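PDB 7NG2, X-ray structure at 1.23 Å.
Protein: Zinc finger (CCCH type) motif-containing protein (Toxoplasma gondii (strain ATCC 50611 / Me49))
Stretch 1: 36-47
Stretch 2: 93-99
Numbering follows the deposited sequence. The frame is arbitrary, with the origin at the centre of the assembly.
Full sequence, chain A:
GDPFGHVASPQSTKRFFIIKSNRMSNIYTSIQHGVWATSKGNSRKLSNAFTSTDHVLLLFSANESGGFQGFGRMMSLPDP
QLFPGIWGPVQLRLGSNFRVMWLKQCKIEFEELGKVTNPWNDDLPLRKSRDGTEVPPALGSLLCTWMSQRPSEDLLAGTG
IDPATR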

ATOM      1  N   TRP A  36       6.312  -6.613   3.246  1.00 13.79           N
ATOM      2  CA  TRP A  36       4.951  -7.025   2.930  1.00 13.63           C
ATOM      3  C   TRP A  36       5.011  -8.245   2.020  1.00 14.62           C
ATOM      4  O   TRP A  36       6.051  -8.552   1.437  1.00 15.51           O
ATOM      5  N   ALA A  37       3.876  -8.930   1.896  1.00 15.65           N
ATOM      6  CA  ALA A  37       3.704  -9.962   0.884  1.00 15.36           C
ATOM      7  C   ALA A  37       2.242  -9.959   0.475  1.00 15.05           C
ATOM      8  O   ALA A  37       1.365  -9.596   1.263  1.00 16.56           O
ATOM      9  N   THR A  38       1.976 -10.383  -0.755  1.00 14.87           N
ATOM     10  CA  THR A  38       0.614 -10.383  -1.266  1.00 14.31           C
ATOM     11  C   THR A  38       0.388 -11.652  -2.083  1.00 16.02           C
ATOM     12  O   THR A  38       1.280 -12.495  -2.224  1.00 16.90           O
ATOM     13  N   SER A  39      -0.827 -11.800  -2.601  1.00 15.36           N
ATOM     14  CA  SER A  39      -1.172 -12.957  -3.414  1.00 16.63           C
ATOM     15  C   SER A  39      -0.232 -13.058  -4.616  1.00 16.84           C
ATOM     16  O   SER A  39       0.403 -12.085  -5.026  1.00 17.53           O
ATOM     17  N   LYS A  40      -0.142 -14.260  -5.188  1.00 18.85           N
ATOM     18  CA  LYS A  40       0.755 -14.444  -6.325  1.00 20.79           C
ATOM     19  C   LYS A  40       0.351 -13.558  -7.501  1.00 19.65           C
ATOM     20  O   LYS A  40       1.213 -12.966  -8.164  1.00 19.39           O
ATOM     21  N   GLY A  41      -0.955 -13.422  -7.751  1.00 20.36           N
ATOM     22  CA  GLY A  41      -1.412 -12.531  -8.810  1.00 20.57           C
ATOM     23  C   GLY A  41      -1.041 -11.080  -8.561  1.00 19.35           C
ATOM     24  O   GLY A  41      -0.538 -10.390  -9.455  1.00 19.99           O
ATOM     25  N   ASN A  42      -1.283 -10.595  -7.339  1.00 17.53           N
ATOM     26  CA  ASN A  42      -0.925  -9.216  -7.022  1.00 16.48           C
ATOM     27  C   ASN A  42       0.582  -9.032  -7.017  1.00 15.01           C
ATOM     28  O   ASN A  42       1.073  -7.943  -7.335  1.00 15.88           O
ATOM     29  N   SER A  43       1.323 -10.086  -6.661  1.00 15.56           N
ATOM     30  CA  SER A  43       2.777 -10.000  -6.644  1.00 15.70           C
ATOM     31  C   SER A  43       3.319  -9.745  -8.041  1.00 16.12           C
ATOM     32  O   SER A  43       4.237  -8.937  -8.224  1.00 16.38           O
ATOM     33  N   ARG A  44       2.762 -10.425  -9.042  1.00 16.47           N
ATOM     34  CA  ARG A  44       3.204 -10.198 -10.411  1.00 17.44           C
ATOM     35  C   ARG A  44       2.840  -8.792 -10.864  1.00 17.97           C
ATOM     36  O   ARG A  44       3.661  -8.095 -11.473  1.00 18.10           O
ATOM     37  N   LYS A  45       1.620  -8.354 -10.547  1.00 17.87           N
ATOM     38  CA  LYS A  45       1.165  -7.018 -10.916  1.00 19.30           C
ATOM     39  C   LYS A  45       2.043  -5.939 -10.293  1.00 16.88           C
ATOM     40  O   LYS A  45       2.444  -4.979 -10.965  1.00 17.68           O
ATOM     41  N   LEU A  46       2.346  -6.073  -8.998  1.00 15.75           N
ATOM     42  CA  LEU A  46       3.198  -5.091  -8.332  1.00 14.95           C
ATOM     43  C   LEU A  46       4.624  -5.152  -8.859  1.00 14.60           C
ATOM     44  O   LEU A  46       5.286  -4.116  -8.981  1.00 15.63           O
ATOM     45  N   SER A  47       5.116  -6.351  -9.168  1.00 14.60           N
ATOM     46  CA  SER A  47       6.461  -6.474  -9.720  1.00 15.34           C
ATOM     47  C   SER A  47       6.584  -5.725 -11.033  1.00 15.22           C
ATOM     48  O   SER A  47       7.576  -5.027 -11.269  1.00 15.63           O
ATOM     49  N   ARG A  93       0.823 -19.419   0.897  1.00 26.95           N
ATOM     50  CA  ARG A  93      -0.176 -19.028  -0.092  1.00 29.73           C
ATOM     51  C   ARG A  93       0.063 -17.632  -0.649  1.00 28.05           C
ATOM     52  O   ARG A  93      -0.837 -17.056  -1.270  1.00 34.20           O
ATOM     53  N   LEU A  94       1.247 -17.073  -0.436  1.00 23.09           N
ATOM     54  CA  LEU A  94       1.572 -15.734  -0.889  1.00 22.00           C
ATOM     55  C   LEU A  94       2.784 -15.790  -1.805  1.00 20.07           C
ATOM     56  O   LEU A  94       3.517 -16.777  -1.836  1.00 22.71           O
ATOM     57  N   GLY A  95       2.989 -14.718  -2.560  1.00 19.83           N
ATOM     58  CA  GLY A  95       4.266 -14.497  -3.205  1.00 19.00           C
ATOM     59  C   GLY A  95       5.344 -14.220  -2.167  1.00 18.97           C
ATOM     60  O   GLY A  95       5.103 -14.177  -0.961  1.00 19.49           O
ATOM     61  N   SER A  96       6.568 -14.028  -2.655  1.00 19.35           N
ATOM     62  CA  SER A  96       7.682 -13.787  -1.749  1.00 19.10           C
ATOM     63  C   SER A  96       7.576 -12.391  -1.133  1.00 16.25           C
ATOM     64  O   SER A  96       6.957 -11.476  -1.691  1.00 16.63           O
ATOM     65  N   ASN A  97       8.191 -12.234   0.038  1.00 16.20           N
ATOM     66  CA  ASN A  97       8.200 -10.952   0.725  1.00 15.51           C
ATOM     67  C   ASN A  97       8.968  -9.910  -0.075  1.00 15.39           C
ATOM     68  O   ASN A  97       9.966 -10.205  -0.733  1.00 16.73           O
ATOM     69  N   PHE A  98       8.502  -8.669  -0.005  1.00 14.80           N
ATOM     70  CA  PHE A  98       9.219  -7.558  -0.607  1.00 14.52           C
ATOM     71  C   PHE A  98       9.330  -6.418   0.396  1.00 14.56           C
ATOM     72  O   PHE A  98       8.560  -6.326   1.357  1.00 14.88           O
ATOM     73  N   ARG A  99      10.327  -5.565   0.179  1.00 14.73           N
ATOM     74  CA  ARG A  99      10.574  -4.458   1.088  1.00 14.78           C
ATOM     75  C   ARG A  99       9.589  -3.323   0.837  1.00 14.18           C
ATOM     76  O   ARG A  99       9.251  -3.005  -0.310  1.00 14.88           O
TER

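The two stretches meet at one antiparallel bridge, where Trp-36 N donates to Phe-98 O (3.0 Å) and Phe-98 N to Trp-36 O (2.8 Å). Because these residues are directly paired, their side chains leave the same face of the sheet, and their rotamers decide how they share it. Trp-36 is t (chi1 -164°), and the end of its indole leads away from the partner stretch. Phe-98 is p (chi1 55°), which brings its ring back across the first stretch. The rings meet obliquely, planes at 74°, with Phe-98 CZ lying at the edge of the indole, 3.9 Å from Trp-36 CD1.

Phe-98 is the residue most covered by the other stretch, and its apolar ring suits the carbon neighbours, Trp-36 CD1, Thr-38 CG2 and Leu-46 CD1. Trp-36 O lies over one face; Thr-38 CG2 approaches the ring edge, 4.2 Å from Phe-98 CE2; and Leu-46, reaching back from the helix in the m,t conformation, places CD1 3.9 Å from Phe-98 CZ. Thr-38 is t, so that its methyl meets the ring although its CA-to-CB bond points away from the second stretch.

Beyond the bridge the small side chain of Ala-37 fits a close approach of the backbones: its CB lies 3.3 Å from Asn-97 OD1 and 4.0 Å from Leu-94 CD1. Leu-94 adopts the common m,t rotamer and also covers the backbone of the loop before the helix, its CD2 3.9 Å from Ser-39 N.

Gly-95 N donates to Thr-38 O (2.8 Å), and here the chains lie so close that a CB on Gly-95 would fall 2.2 Å from Ser-43 OG, a clash. Glycine leaves that space free, and Ser-43 OG sits 3.6 Å from Gly-95 CA. Ser-43 is m, which lets its OG donate to Ser-39 O one helical turn back (2.8 Å). The same OG accepts from a water (2.7 Å) that also donates to Ser-96 O (2.8 Å) and accepts from Thr-38 N (2.9 Å), so the buried Ser-43 and this water together join the helix, the residues before it and the second stretch.

Ser-39, in the p rotamer, caps the helix: its OG accepts from Asn-42 N (3.1 Å), satisfying an amide that has no earlier helical carbonyl to serve it. At the exposed margin Lys-40 (m,t,t,m) lays its aliphatic chain along the second stretch, CG 4.0 Å from Gly-95 N and CE 3.9 Å from Leu-94 O. A second water accepts from Lys-40 N (2.9 Å) and donates to Arg-93 O (2.8 Å), linking the helix start to the second stretch.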

ATOM      1  CB  TRP A  36       4.152  -5.888   2.260  1.00 14.42           C
ATOM      2  CG  TRP A  36       2.680  -6.138   2.282  1.00 14.54           C
ATOM      3  CD1 TRP A  36       1.867  -6.341   1.211  1.00 14.57           C
ATOM      4  CD2 TRP A  36       1.846  -6.216   3.445  1.00 14.43           C
ATOM      5  NE1 TRP A  36       0.572  -6.544   1.632  1.00 15.11           N
ATOM      6  CE2 TRP A  36       0.536  -6.479   3.000  1.00 15.08           C
ATOM      7  CE3 TRP A  36       2.086  -6.108   4.820  1.00 14.36           C
ATOM      8  CZ2 TRP A  36      -0.542  -6.620   3.882  1.00 16.07           C
ATOM      9  CZ3 TRP A  36       1.017  -6.252   5.696  1.00 16.34           C
ATOM     10  CH2 TRP A  36      -0.281  -6.503   5.221  1.00 16.61           C
ATOM     11  CB  ALA A  37       4.128 -11.357   1.378  1.00 16.45           C
ATOM     12  CB  THR A  38       0.322  -9.072  -2.016  1.00 15.55           C
ATOM     13  OG1 THR A  38      -1.070  -8.985  -2.338  1.00 16.65           O
ATOM     14  CG2 THR A  38       1.133  -8.991  -3.289  1.00 15.53           C
ATOM     15  CB  SER A  39      -2.614 -12.832  -3.896  1.00 18.20           C
ATOM     16  OG  SER A  39      -2.692 -11.833  -4.905  1.00 20.65           O
ATOM     17  CB  LYS A  40       0.840 -15.922  -6.701  1.00 24.78           C
ATOM     18  CG  LYS A  40       1.481 -16.758  -5.594  1.00 28.86           C
ATOM     19  CD  LYS A  40       1.850 -18.162  -6.044  1.00 33.93           C
ATOM     20  CE  LYS A  40       3.046 -18.684  -5.257  1.00 41.41           C
ATOM     21  NZ  LYS A  40       4.331 -18.090  -5.735  1.00 48.08           N
ATOM     22  CB  ASN A  42      -1.498  -8.803  -5.663  1.00 16.45           C
ATOM     23  CG  ASN A  42      -2.971  -8.473  -5.716  1.00 18.08           C
ATOM     24  OD1 ASN A  42      -3.520  -8.188  -6.778  1.00 20.52           O
ATOM     25  ND2 ASN A  42      -3.623  -8.493  -4.557  1.00 18.33           N
ATOM     26  CB  SER A  43       3.365 -11.300  -6.096  1.00 17.63           C
ATOM     27  OG  SER A  43       3.101 -11.462  -4.713  1.00 20.04           O
ATOM     28  CB  ARG A  44       2.585 -11.240 -11.339  1.00 21.64           C
ATOM     29  CG  ARG A  44       3.160 -11.202 -12.740  1.00 25.54           C
ATOM     30  CD  ARG A  44       4.198 -12.311 -12.928  1.00 33.88           C
ATOM     31  NE  ARG A  44       5.318 -12.194 -12.000  1.00 42.18           N
ATOM     32  CZ  ARG A  44       6.359 -11.393 -12.190  1.00 48.80           C
ATOM     33  NH1 ARG A  44       6.407 -10.635 -13.273  1.00 53.37           N
ATOM     34  NH2 ARG A  44       7.340 -11.341 -11.301  1.00 54.26           N
ATOM     35  CB  LYS A  45      -0.287  -6.861 -10.463  1.00 23.16           C
ATOM     36  CG  LYS A  45      -0.892  -5.511 -10.741  1.00 27.65           C
ATOM     37  CD  LYS A  45      -2.403  -5.595 -10.654  1.00 30.95           C
ATOM     38  CE  LYS A  45      -2.855  -5.795  -9.221  1.00 31.12           C
ATOM     39  NZ  LYS A  45      -4.327  -6.021  -9.131  1.00 35.13           N
ATOM     40  CB  LEU A  46       3.172  -5.274  -6.810  1.00 14.24           C
ATOM     41  CG  LEU A  46       1.846  -4.969  -6.103  1.00 15.66           C
ATOM     42  CD1 LEU A  46       1.975  -5.225  -4.616  1.00 17.14           C
ATOM     43  CD2 LEU A  46       1.402  -3.536  -6.346  1.00 16.84           C
ATOM     44  CB  SER A  47       6.810  -7.945  -9.933  1.00 16.04           C
ATOM     45  OG  SER A  47       6.874  -8.639  -8.707  1.00 18.59           O
ATOM     46  CB  ARG A  93      -1.589 -19.133   0.481  1.00 32.99           C
ATOM     47  CG  ARG A  93      -2.021 -20.556   0.780  1.00 38.49           C
ATOM     48  CD  ARG A  93      -3.216 -20.589   1.719  1.00 44.73           C
ATOM     49  NE  ARG A  93      -2.813 -20.847   3.098  1.00 54.40           N
ATOM     50  CZ  ARG A  93      -3.216 -20.126   4.138  1.00 60.75           C
ATOM     51  NH1 ARG A  93      -4.038 -19.101   3.958  1.00 64.45           N
ATOM     52  NH2 ARG A  93      -2.797 -20.430   5.360  1.00 59.72           N
ATOM     53  CB  LEU A  94       1.897 -14.828   0.305  1.00 21.16           C
ATOM     54  CG  LEU A  94       0.761 -14.623   1.309  1.00 22.17           C
ATOM     55  CD1 LEU A  94       1.275 -13.950   2.578  1.00 23.94           C
ATOM     56  CD2 LEU A  94      -0.340 -13.793   0.674  1.00 24.65           C
ATOM     57  CB  SER A  96       9.018 -13.913  -2.485  1.00 21.24           C
ATOM     58  OG  SER A  96       9.262 -15.245  -2.907  1.00 26.39           O
ATOM     59  CB  ASN A  97       8.871 -11.095   2.090  1.00 15.38           C
ATOM     60  CG  ASN A  97       8.103 -12.003   3.020  1.00 15.94           C
ATOM     61  OD1 ASN A  97       6.890 -12.123   2.924  1.00 17.59           O
ATOM     62  ND2 ASN A  97       8.811 -12.648   3.937  1.00 17.63           N
ATOM     63  CB  PHE A  98       8.578  -7.077  -1.925  1.00 15.55           C
ATOM     64  CG  PHE A  98       7.119  -6.704  -1.814  1.00 15.25           C
ATOM     65  CD1 PHE A  98       6.745  -5.407  -1.520  1.00 15.07           C
ATOM     66  CD2 PHE A  98       6.127  -7.647  -2.045  1.00 17.10           C
ATOM     67  CE1 PHE A  98       5.409  -5.051  -1.452  1.00 16.73           C
ATOM     68  CE2 PHE A  98       4.788  -7.301  -1.973  1.00 16.54           C
ATOM     69  CZ  PHE A  98       4.431  -5.996  -1.674  1.00 17.36           C
ATOM     70  CB  ARG A  99      12.007  -3.949   0.928  1.00 17.30           C
ATOM     71  CG  ARG A  99      13.037  -4.803   1.655  1.00 23.38           C
ATOM     72  CD  ARG A  99      14.404  -4.137   1.702  1.00 29.74           C
ATOM     73  NE  ARG A  99      15.010  -4.029   0.380  1.00 36.59           N
ATOM     74  CZ  ARG A  99      15.343  -2.880  -0.200  1.00 39.89           C
ATOM     75  NH1 ARG A  99      15.126  -1.728   0.426  1.00 39.99           N
ATOM     76  NH2 ARG A  99      15.891  -2.882  -1.407  1.00 43.72           N
TER
HETATM   77  O   HOH W   1       4.354 -10.807  -2.407  1.00 16.91           O
HETATM   78  O   HOH W   2      -1.596 -16.391  -3.911  1.00 27.15           O